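Long-range contacts in nitrate reductase (Ulva prolifera, PDB 5YLY), which catalyses nitrate reduction, the first step of nitrate assimilation, with electrons that probably pass from NADH through the FAD of this cytochrome b5 reductase domain: residues L64-H69 against F145-P150; L191-L196 against A251-E256; T228-T233 against S240-L245. All coordinates share one frame; numbering follows the deposited sequence.

From the N terminus, the loop 64-69 leads into strand 69-75 of the FAD-binding sheet. Interaction 1 closes a 75-residue loop by joining it to 145-150, an edge strand of the small three-stranded antiparallel sheet. The chain then enters the parallel sheet of the NAD-binding region. Interaction 2 closes a second loop, from strand 193-200 to the loop after helix 245-251. Interaction 3 falls within this second loop and closes a short one, from the end of strand 223-229 to residues 240-245. Interactions 1 and 2 follow in series and meet where Y147 OH lies 3.1 Å from T192 OG1, a probable hydrogen bond. Interactions 2 and 3 share the parallel sheet without touching.

Interaction 1 of 3, residues L64-H69 against F145-P150; sequences LPTGKH and FHYDRP
P65 lays its CB over one face of the H146 imidazole, 3.7 Å from the ring centroid, a CH-pi contact. D148 CB covers the other face, so the ring is sandwiched. H146 has CG anti to its backbone N (chi1 -179°). Its ND1 meets T66 O at the ring edge, near the ring plane. That bond is weak, 3.4 Å from H146 ND1 to T66 O. The same carbonyl takes a stronger bond from the backbone, with Y147 N 2.9 Å from T66 O. H146 CA adds a C-H contact to it. Both direct hydrogen bonds between the segments thus end on one oxygen.

P65 to K68 form a type II beta turn, closed by K68 N to P65 O. G67 has the positive phi (106°) expected at the third position, and its CA comes 3.4 Å from F145 O, a tight approach suited to glycine. Water 1 bridges the two segments beside it: it donates to G67 O and accepts from F145 N. K68 covers the strand with its aliphatic part, CG lying 3.6 Å from F145 O. T66 CG2 runs beside Y147 CB, 3.9 Å away. The Y147 hydroxyl bonds elsewhere, to D190, T192 and the backbone N of G151.

Strand 145-149 is an edge of the three-stranded sheet that links the two lobes in this flavoprotein family. Q179 of helix 174-185 bonds G67 N and K68 O, holding the turn to the NAD-binding lobe, while H69 starts strand 69-75 and touches FAD.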
loop_
_atom_site.group_PDB
_atom_site.type_symbol
_atom_site.label_atom_id
_atom_site.label_comp_id
_atom_site.label_asym_id
_atom_site.label_seq_id
_atom_site.Cartn_x
_atom_site.Cartn_y
_atom_site.Cartn_z
ATOM N N LEU A 64 10.797 -9.561 -3.081
ATOM C CA LEU A 64 10.206 -8.235 -3.199
ATOM C C LEU A 64 10.804 -7.359 -2.102
ATOM O O LEU A 64 10.392 -7.473 -0.937
ATOM C CB LEU A 64 8.648 -8.272 -3.061
ATOM C CG LEU A 64 7.938 -6.908 -3.283
ATOM C CD1 LEU A 64 8.172 -6.376 -4.729
ATOM C CD2 LEU A 64 6.424 -7.023 -3.009
ATOM N N PRO A 65 11.747 -6.459 -2.436
ATOM C CA PRO A 65 12.307 -5.569 -1.406
ATOM C C PRO A 65 11.255 -4.601 -0.864
ATOM O O PRO A 65 10.308 -4.236 -1.566
ATOM C CB PRO A 65 13.414 -4.806 -2.163
ATOM C CG PRO A 65 13.742 -5.654 -3.351
ATOM C CD PRO A 65 12.378 -6.207 -3.746
ATOM N N THR A 66 11.419 -4.202 0.406
ATOM C CA THR A 66 10.487 -3.282 1.067
ATOM C C THR A 66 10.536 -1.948 0.347
ATOM O O THR A 66 11.614 -1.397 0.200
ATOM C CB THR A 66 10.848 -3.114 2.546
ATOM O OG1 THR A 66 10.953 -4.406 3.150
ATOM C CG2 THR A 66 9.825 -2.248 3.285
ATOM N N GLY A 67 9.364 -1.443 -0.049
ATOM C CA GLY A 67 9.252 -0.196 -0.807
ATOM C C GLY A 67 8.925 -0.428 -2.276
ATOM O O GLY A 67 8.532 0.506 -2.988
ATOM N N LYS A 68 9.036 -1.693 -2.726
ATOM C CA LYS A 68 8.765 -2.088 -4.099
ATOM C C LYS A 68 7.434 -2.861 -4.254
ATOM O O LYS A 68 6.855 -3.368 -3.277
ATOM C CB LYS A 68 9.959 -2.846 -4.683
ATOM C CG LYS A 68 11.227 -1.960 -4.577
ATOM C CD LYS A 68 12.322 -2.342 -5.527
ATOM C CE LYS A 68 13.516 -1.425 -5.340
ATOM N NZ LYS A 68 14.590 -1.766 -6.298
ATOM N N HIS A 69 6.943 -2.928 -5.502
ATOM C CA HIS A 69 5.669 -3.613 -5.813
ATOM C C HIS A 69 5.853 -4.505 -7.059
ATOM O O HIS A 69 6.973 -4.657 -7.558
ATOM C CB HIS A 69 4.562 -2.546 -6.038
ATOM C CG HIS A 69 4.788 -1.643 -7.222
ATOM N ND1 HIS A 69 5.435 -0.423 -7.093
ATOM C CD2 HIS A 69 4.370 -1.781 -8.507
ATOM C CE1 HIS A 69 5.430 0.121 -8.305
ATOM N NE2 HIS A 69 4.789 -0.656 -9.184
ATOM N N PHE A 145 12.131 3.356 -4.591
ATOM C CA PHE A 145 12.321 3.480 -3.150
ATOM C C PHE A 145 12.542 2.084 -2.526
ATOM O O PHE A 145 11.756 1.151 -2.752
ATOM C CB PHE A 145 11.119 4.190 -2.497
ATOM C CG PHE A 145 11.191 4.287 -0.991
ATOM C CD1 PHE A 145 11.887 5.321 -0.377
ATOM C CD2 PHE A 145 10.524 3.368 -0.185
ATOM C CE1 PHE A 145 11.933 5.416 1.020
ATOM C CE2 PHE A 145 10.559 3.474 1.208
ATOM C CZ PHE A 145 11.291 4.481 1.798
ATOM N N HIS A 146 13.588 1.975 -1.708
ATOM C CA HIS A 146 13.936 0.719 -1.061
ATOM C C HIS A 146 14.306 0.978 0.399
ATOM O O HIS A 146 15.315 1.611 0.669
ATOM C CB HIS A 146 15.121 0.074 -1.819
ATOM C CG HIS A 146 15.604 -1.253 -1.306
ATOM N ND1 HIS A 146 14.873 -2.011 -0.402
ATOM C CD2 HIS A 146 16.694 -1.960 -1.679
ATOM C CE1 HIS A 146 15.568 -3.119 -0.218
ATOM N NE2 HIS A 146 16.664 -3.137 -0.969
ATOM N N TYR A 147 13.505 0.473 1.325
ATOM C CA TYR A 147 13.823 0.579 2.754
ATOM C C TYR A 147 14.611 -0.717 2.968
ATOM O O TYR A 147 14.014 -1.788 3.133
ATOM C CB TYR A 147 12.518 0.612 3.581
ATOM C CG TYR A 147 12.767 0.772 5.067
ATOM C CD1 TYR A 147 13.067 2.019 5.615
ATOM C CD2 TYR A 147 12.727 -0.327 5.924
ATOM C CE1 TYR A 147 13.308 2.168 6.983
ATOM C CE2 TYR A 147 12.966 -0.188 7.293
ATOM C CZ TYR A 147 13.270 1.058 7.812
ATOM O OH TYR A 147 13.444 1.212 9.159
ATOM N N ASP A 148 15.940 -0.625 2.856
ATOM C CA ASP A 148 16.845 -1.773 2.763
ATOM C C ASP A 148 17.390 -2.365 4.059
ATOM O O ASP A 148 17.933 -3.483 4.033
ATOM C CB ASP A 148 18.026 -1.440 1.844
ATOM C CG ASP A 148 18.926 -0.303 2.306
ATOM O OD1 ASP A 148 18.404 0.671 2.894
ATOM O OD2 ASP A 148 20.150 -0.372 2.051
ATOM N N ARG A 149 17.314 -1.618 5.159
ATOM C CA ARG A 149 17.768 -2.095 6.462
ATOM C C ARG A 149 17.190 -1.177 7.518
ATOM O O ARG A 149 16.824 -0.043 7.172
ATOM C CB ARG A 149 19.316 -2.192 6.559
ATOM C CG ARG A 149 20.068 -0.918 6.237
ATOM C CD ARG A 149 21.574 -1.138 6.359
ATOM N NE ARG A 149 22.327 0.022 5.876
ATOM C CZ ARG A 149 22.653 1.067 6.627
ATOM N NH1 ARG A 149 22.307 1.107 7.909
ATOM N NH2 ARG A 149 23.334 2.077 6.106
ATOM N N PRO A 150 17.120 -1.625 8.803
ATOM C CA PRO A 150 16.522 -0.772 9.832
ATOM C C PRO A 150 17.081 0.635 9.830
ATOM O O PRO A 150 18.288 0.808 9.874
ATOM C CB PRO A 150 16.820 -1.527 11.130
ATOM C CG PRO A 150 16.837 -2.971 10.708
ATOM C CD PRO A 150 17.487 -2.951 9.355
HETATM O O HOH W 1 9.423 2.286 -4.956
#

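Interaction 2 of 3, residues L191-L196 against A251-E256; sequences LTEIRL and ALFRYE
E193-L196 of strand 193-200 and A251-F253 run in roughly opposite directions, 143° apart, with the CA atoms of R195 and L252 5.5 Å from each other. The strand belongs to the parallel sheet of the NAD-binding domain, a Rossmann-like alpha/beta fold. The second segment starts at the last residue of helix 245-251 and continues as the loop toward strand 259-264.

E193 and R195 point toward the loop, whereas I194 and L196 point away, to the side covered by helix 174-185. R195 and F253 carry the contact, their side chains crossing at about a right angle. R195 CG sits over one face of the F253 ring, 3.6 Å from its centroid, a CH-pi contact. The chain bends at chi2 (-65°), which turns CD back beside A251 O, and the guanidinium reaches the far end of the ring. There F253 CZ stands over the guanidinium centre, 3.5 Å from R195 CZ. The two planes are inclined by 40°, so this is not a parallel stack.

E193 approaches the same ring with its aliphatic root, CB 3.8 Å from F253 CZ. L252 reaches back to the strand, its CD2 3.7 Å from R195 O. A251 O lies against R195 CB at 3.4 Å. Water 2 sits between A251 O and L196 O, 2.7 Å from A251 O. R164 and N166 of strand 164-170, the next strand of the sheet, also touch F253 and L252 respectively.

The guanidinium is also fixed from its own strand: R195 NH1 donates to I194 O over 2.9 Å, the acceptor in the guanidinium plane and the donor above the carbonyl plane.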
loop_
_atom_site.group_PDB
_atom_site.type_symbol
_atom_site.label_atom_id
_atom_site.label_comp_id
_atom_site.label_asym_id
_atom_site.label_seq_id
_atom_site.Cartn_x
_atom_site.Cartn_y
_atom_site.Cartn_z
ATOM N N LEU A 191 13.963 0.780 15.344
ATOM C CA LEU A 191 13.267 1.724 16.250
ATOM C C LEU A 191 12.630 2.903 15.509
ATOM O O LEU A 191 12.186 3.855 16.141
ATOM C CB LEU A 191 14.191 2.214 17.385
ATOM C CG LEU A 191 14.696 1.141 18.382
ATOM C CD1 LEU A 191 15.710 1.738 19.339
ATOM C CD2 LEU A 191 13.533 0.497 19.139
ATOM N N THR A 192 12.546 2.816 14.171
ATOM C CA THR A 192 11.929 3.860 13.351
ATOM C C THR A 192 10.467 4.063 13.777
ATOM O O THR A 192 9.773 3.085 14.076
ATOM C CB THR A 192 12.032 3.484 11.847
ATOM O OG1 THR A 192 13.402 3.221 11.560
ATOM C CG2 THR A 192 11.517 4.604 10.919
ATOM N N GLU A 193 10.040 5.322 13.897
ATOM C CA GLU A 193 8.672 5.688 14.270
ATOM C C GLU A 193 7.875 5.985 12.989
ATOM O O GLU A 193 8.439 6.423 11.972
ATOM C CB GLU A 193 8.628 6.935 15.165
ATOM C CG GLU A 193 9.380 6.850 16.472
ATOM C CD GLU A 193 9.349 8.178 17.201
ATOM O OE1 GLU A 193 10.237 9.026 16.956
ATOM O OE2 GLU A 193 8.401 8.391 17.986
ATOM N N ILE A 194 6.567 5.787 13.064
ATOM C CA ILE A 194 5.692 5.959 11.901
ATOM C C ILE A 194 4.452 6.748 12.264
ATOM O O ILE A 194 3.887 6.547 13.334
ATOM C CB ILE A 194 5.254 4.546 11.358
ATOM C CG1 ILE A 194 6.455 3.697 10.854
ATOM C CG2 ILE A 194 4.157 4.642 10.275
ATOM C CD1 ILE A 194 6.073 2.157 10.799
ATOM N N ARG A 195 3.985 7.587 11.332
ATOM C CA ARG A 195 2.688 8.239 11.452
ATOM C C ARG A 195 1.946 7.982 10.163
ATOM O O ARG A 195 2.467 8.297 9.096
ATOM C CB ARG A 195 2.808 9.768 11.691
ATOM C CG ARG A 195 3.368 10.117 13.074
ATOM C CD ARG A 195 2.445 9.701 14.207
ATOM N NE ARG A 195 3.003 10.057 15.517
ATOM C CZ ARG A 195 3.831 9.293 16.234
ATOM N NH1 ARG A 195 4.236 8.110 15.765
ATOM N NH2 ARG A 195 4.291 9.722 17.404
ATOM N N LEU A 196 0.750 7.406 10.247
ATOM C CA LEU A 196 -0.039 7.187 9.045
ATOM C C LEU A 196 -1.270 8.071 9.034
ATOM O O LEU A 196 -1.999 8.158 10.039
ATOM C CB LEU A 196 -0.447 5.689 8.952
ATOM C CG LEU A 196 -1.501 5.324 7.869
ATOM C CD1 LEU A 196 -0.944 5.524 6.445
ATOM C CD2 LEU A 196 -1.983 3.862 8.057
ATOM N N ALA A 251 -1.877 14.786 12.623
ATOM C CA ALA A 251 -1.561 13.388 12.344
ATOM C C ALA A 251 -0.125 13.049 12.065
ATOM O O ALA A 251 0.243 11.890 12.249
ATOM C CB ALA A 251 -2.408 12.925 11.159
ATOM N N LEU A 252 0.677 14.002 11.554
ATOM C CA LEU A 252 2.031 13.686 11.093
ATOM C C LEU A 252 3.167 14.415 11.783
ATOM O O LEU A 252 2.950 15.430 12.441
ATOM C CB LEU A 252 2.090 13.969 9.563
ATOM C CG LEU A 252 0.993 13.302 8.686
ATOM C CD1 LEU A 252 1.064 13.821 7.282
ATOM C CD2 LEU A 252 1.123 11.730 8.704
ATOM N N PHE A 253 4.398 13.924 11.580
ATOM C CA PHE A 253 5.595 14.601 12.094
ATOM C C PHE A 253 5.937 15.799 11.199
ATOM O O PHE A 253 5.777 15.723 9.972
ATOM C CB PHE A 253 6.818 13.652 12.052
ATOM C CG PHE A 253 6.760 12.423 12.927
ATOM C CD1 PHE A 253 6.669 12.536 14.313
ATOM C CD2 PHE A 253 6.860 11.154 12.372
ATOM C CE1 PHE A 253 6.649 11.398 15.122
ATOM C CE2 PHE A 253 6.861 10.014 13.186
ATOM C CZ PHE A 253 6.754 10.147 14.557
ATOM N N ARG A 254 6.476 16.877 11.797
ATOM C CA ARG A 254 6.983 18.005 11.018
ATOM C C ARG A 254 8.352 17.569 10.500
ATOM O O ARG A 254 8.946 16.644 11.065
ATOM C CB ARG A 254 7.146 19.251 11.903
ATOM C CG ARG A 254 5.817 19.879 12.304
ATOM C CD ARG A 254 5.946 21.324 12.758
ATOM N NE ARG A 254 6.123 22.281 11.663
ATOM C CZ ARG A 254 5.142 22.804 10.930
ATOM N NH1 ARG A 254 5.421 23.661 9.956
ATOM N NH2 ARG A 254 3.882 22.462 11.154
ATOM N N TYR A 255 8.860 18.203 9.441
ATOM C CA TYR A 255 10.193 17.848 8.956
ATOM C C TYR A 255 11.308 18.260 9.947
ATOM O O TYR A 255 11.287 19.343 10.522
ATOM C CB TYR A 255 10.489 18.440 7.556
ATOM C CG TYR A 255 11.931 18.231 7.135
ATOM C CD1 TYR A 255 12.400 16.966 6.787
ATOM C CD2 TYR A 255 12.859 19.272 7.209
ATOM C CE1 TYR A 255 13.743 16.751 6.471
ATOM C CE2 TYR A 255 14.205 19.065 6.903
ATOM C CZ TYR A 255 14.640 17.805 6.525
ATOM O OH TYR A 255 15.962 17.594 6.217
ATOM N N GLU A 256 12.280 17.373 10.099
ATOM C CA GLU A 256 13.533 17.498 10.839
ATOM C C GLU A 256 14.472 16.556 10.079
ATOM O O GLU A 256 13.974 15.558 9.548
ATOM C CB GLU A 256 13.380 16.954 12.278
ATOM C CG GLU A 256 12.873 17.947 13.310
ATOM C CD GLU A 256 12.522 17.296 14.637
ATOM O OE1 GLU A 256 13.343 16.506 15.156
ATOM O OE2 GLU A 256 11.411 17.562 15.150
HETATM O O HOH W 2 -1.107 9.547 12.653
#

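Interaction 3 of 3, residues T228-T233 against S240-L245; sequences TVDRPT and SGFIDL
T228 turns its side chain toward G241, with OG1 anti to the backbone N (chi1 -167°). The hydroxyl donates to G241 O, 2.9 Å from OG1, and is tilted 26° from the carbonyl plane. CG2 then takes the crowded position between the backbone N and the carbonyl carbon. From there it faces I243, whose CG1 is 4.2 Å away. The two side chains cross obliquely. I243 is buried, and it also touches C274 of helix 267-280 and C248 of helix 245-251.

The backbones meet at one parallel beta bridge, V229 with S240, at the edge of the parallel sheet. G241 N donates to V229 O over 2.9 Å. S240 CA approaches the same oxygen at 3.3 Å in a C-H contact. V229 and S240 put their side chains on one face of the sheet. Farther along, on the solvent side, P232 brings the tip of its ring to the serine, CG 3.4 Å from S240 OG. D230 lies near the F242 ring. D230 OD1 is 4.4 Å from F242 CD1, a loose contact.

The chain then leaves the edge. G241 has a positive phi (83°), favoured by glycine, and three residues on D244 is the N-cap of helix 245-251, its OD1 bonded to M247 N.

The polar atoms of G241 are thus held by two kinds of partner: N by a main-chain carbonyl and O by a side-chain hydroxyl. The threonine hydroxyl, in a buried residue, spends its proton on this carbonyl, extending the link to the strand past the single bridge.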
loop_
_atom_site.group_PDB
_atom_site.type_symbol
_atom_site.label_atom_id
_atom_site.label_comp_id
_atom_site.label_asym_id
_atom_site.label_seq_id
_atom_site.Cartn_x
_atom_site.Cartn_y
_atom_site.Cartn_z
ATOM N N THR A 228 -9.402 9.928 7.738
ATOM C CA THR A 228 -10.353 10.940 7.287
ATOM C C THR A 228 -11.263 10.298 6.265
ATOM O O THR A 228 -10.836 9.407 5.529
ATOM C CB THR A 228 -9.741 12.272 6.816
ATOM O OG1 THR A 228 -10.805 13.234 6.703
ATOM C CG2 THR A 228 -9.006 12.162 5.472
ATOM N N VAL A 229 -12.524 10.688 6.279
ATOM C CA VAL A 229 -13.520 10.241 5.307
ATOM C C VAL A 229 -14.231 11.488 4.770
ATOM O O VAL A 229 -14.298 12.488 5.487
ATOM C CB VAL A 229 -14.487 9.139 5.830
ATOM C CG1 VAL A 229 -13.743 7.844 6.172
ATOM C CG2 VAL A 229 -15.309 9.630 7.014
ATOM N N ASP A 230 -14.679 11.467 3.498
ATOM C CA ASP A 230 -15.354 12.609 2.870
ATOM C C ASP A 230 -16.673 12.844 3.581
ATOM O O ASP A 230 -16.890 13.913 4.163
ATOM C CB ASP A 230 -15.607 12.351 1.369
ATOM C CG ASP A 230 -14.376 12.215 0.485
ATOM O OD1 ASP A 230 -13.253 12.409 0.989
ATOM O OD2 ASP A 230 -14.544 11.965 -0.725
ATOM N N ARG A 231 -17.523 11.807 3.578
ATOM C CA ARG A 231 -18.834 11.852 4.204
ATOM C C ARG A 231 -18.901 10.889 5.398
ATOM O O ARG A 231 -19.061 9.673 5.235
ATOM C CB ARG A 231 -19.995 11.672 3.195
ATOM C CG ARG A 231 -19.631 10.959 1.885
ATOM C CD ARG A 231 -20.278 9.597 1.780
ATOM N NE ARG A 231 -21.726 9.667 1.579
ATOM C CZ ARG A 231 -22.510 8.610 1.393
ATOM N NH1 ARG A 231 -21.994 7.385 1.377
ATOM N NH2 ARG A 231 -23.816 8.769 1.213
ATOM N N PRO A 232 -18.733 11.458 6.610
ATOM C CA PRO A 232 -18.766 10.642 7.835
ATOM C C PRO A 232 -20.159 10.340 8.406
ATOM O O PRO A 232 -21.125 11.063 8.128
ATOM C CB PRO A 232 -17.966 11.494 8.821
ATOM C CG PRO A 232 -18.225 12.902 8.391
ATOM C CD PRO A 232 -18.486 12.885 6.912
ATOM N N THR A 233 -20.232 9.287 9.254
ATOM C CA THR A 233 -21.429 8.856 9.986
ATOM C C THR A 233 -21.400 9.491 11.402
ATOM O O THR A 233 -20.329 9.955 11.802
ATOM C CB THR A 233 -21.536 7.322 9.996
ATOM O OG1 THR A 233 -20.284 6.750 10.379
ATOM C CG2 THR A 233 -21.990 6.759 8.657
ATOM N N SER A 240 -12.894 14.601 9.052
ATOM C CA SER A 240 -13.834 14.692 7.937
ATOM C C SER A 240 -13.225 15.567 6.839
ATOM O O SER A 240 -12.511 16.536 7.133
ATOM C CB SER A 240 -15.141 15.359 8.392
ATOM O OG SER A 240 -15.696 14.773 9.559
ATOM N N GLY A 241 -13.600 15.275 5.598
ATOM C CA GLY A 241 -13.200 16.081 4.450
ATOM C C GLY A 241 -11.827 15.760 3.913
ATOM O O GLY A 241 -11.243 14.740 4.273
ATOM N N PHE A 242 -11.314 16.632 3.042
ATOM C CA PHE A 242 -10.008 16.459 2.405
ATOM C C PHE A 242 -8.859 16.735 3.366
ATOM O O PHE A 242 -8.998 17.547 4.292
ATOM C CB PHE A 242 -9.859 17.384 1.179
ATOM C CG PHE A 242 -10.979 17.334 0.166
ATOM C CD1 PHE A 242 -11.321 16.137 -0.459
ATOM C CD2 PHE A 242 -11.658 18.493 -0.200
ATOM C CE1 PHE A 242 -12.352 16.097 -1.407
ATOM C CE2 PHE A 242 -12.681 18.452 -1.149
ATOM C CZ PHE A 242 -13.024 17.254 -1.743
ATOM N N ILE A 243 -7.707 16.094 3.103
ATOM C CA ILE A 243 -6.484 16.327 3.859
ATOM C C ILE A 243 -6.139 17.840 3.718
ATOM O O ILE A 243 -6.162 18.374 2.610
ATOM C CB ILE A 243 -5.359 15.401 3.342
ATOM C CG1 ILE A 243 -5.702 13.903 3.604
ATOM C CG2 ILE A 243 -4.015 15.767 3.959
ATOM C CD1 ILE A 243 -4.849 12.903 2.887
ATOM N N ASP A 244 -5.927 18.528 4.852
ATOM C CA ASP A 244 -5.549 19.939 4.894
ATOM C C ASP A 244 -4.362 20.112 5.846
ATOM O O ASP A 244 -3.911 19.122 6.438
ATOM C CB ASP A 244 -6.748 20.860 5.235
ATOM C CG ASP A 244 -7.387 20.730 6.619
ATOM O OD1 ASP A 244 -6.903 19.912 7.433
ATOM O OD2 ASP A 244 -8.366 21.453 6.888
ATOM N N LEU A 245 -3.826 21.335 5.962
ATOM C CA LEU A 245 -2.665 21.594 6.825
ATOM C C LEU A 245 -2.907 21.178 8.272
ATOM O O LEU A 245 -2.040 20.538 8.859
ATOM C CB LEU A 245 -2.210 23.070 6.753
ATOM C CG LEU A 245 -0.939 23.424 7.550
ATOM C CD1 LEU A 245 0.276 22.630 7.078
ATOM C CD2 LEU A 245 -0.660 24.923 7.512
#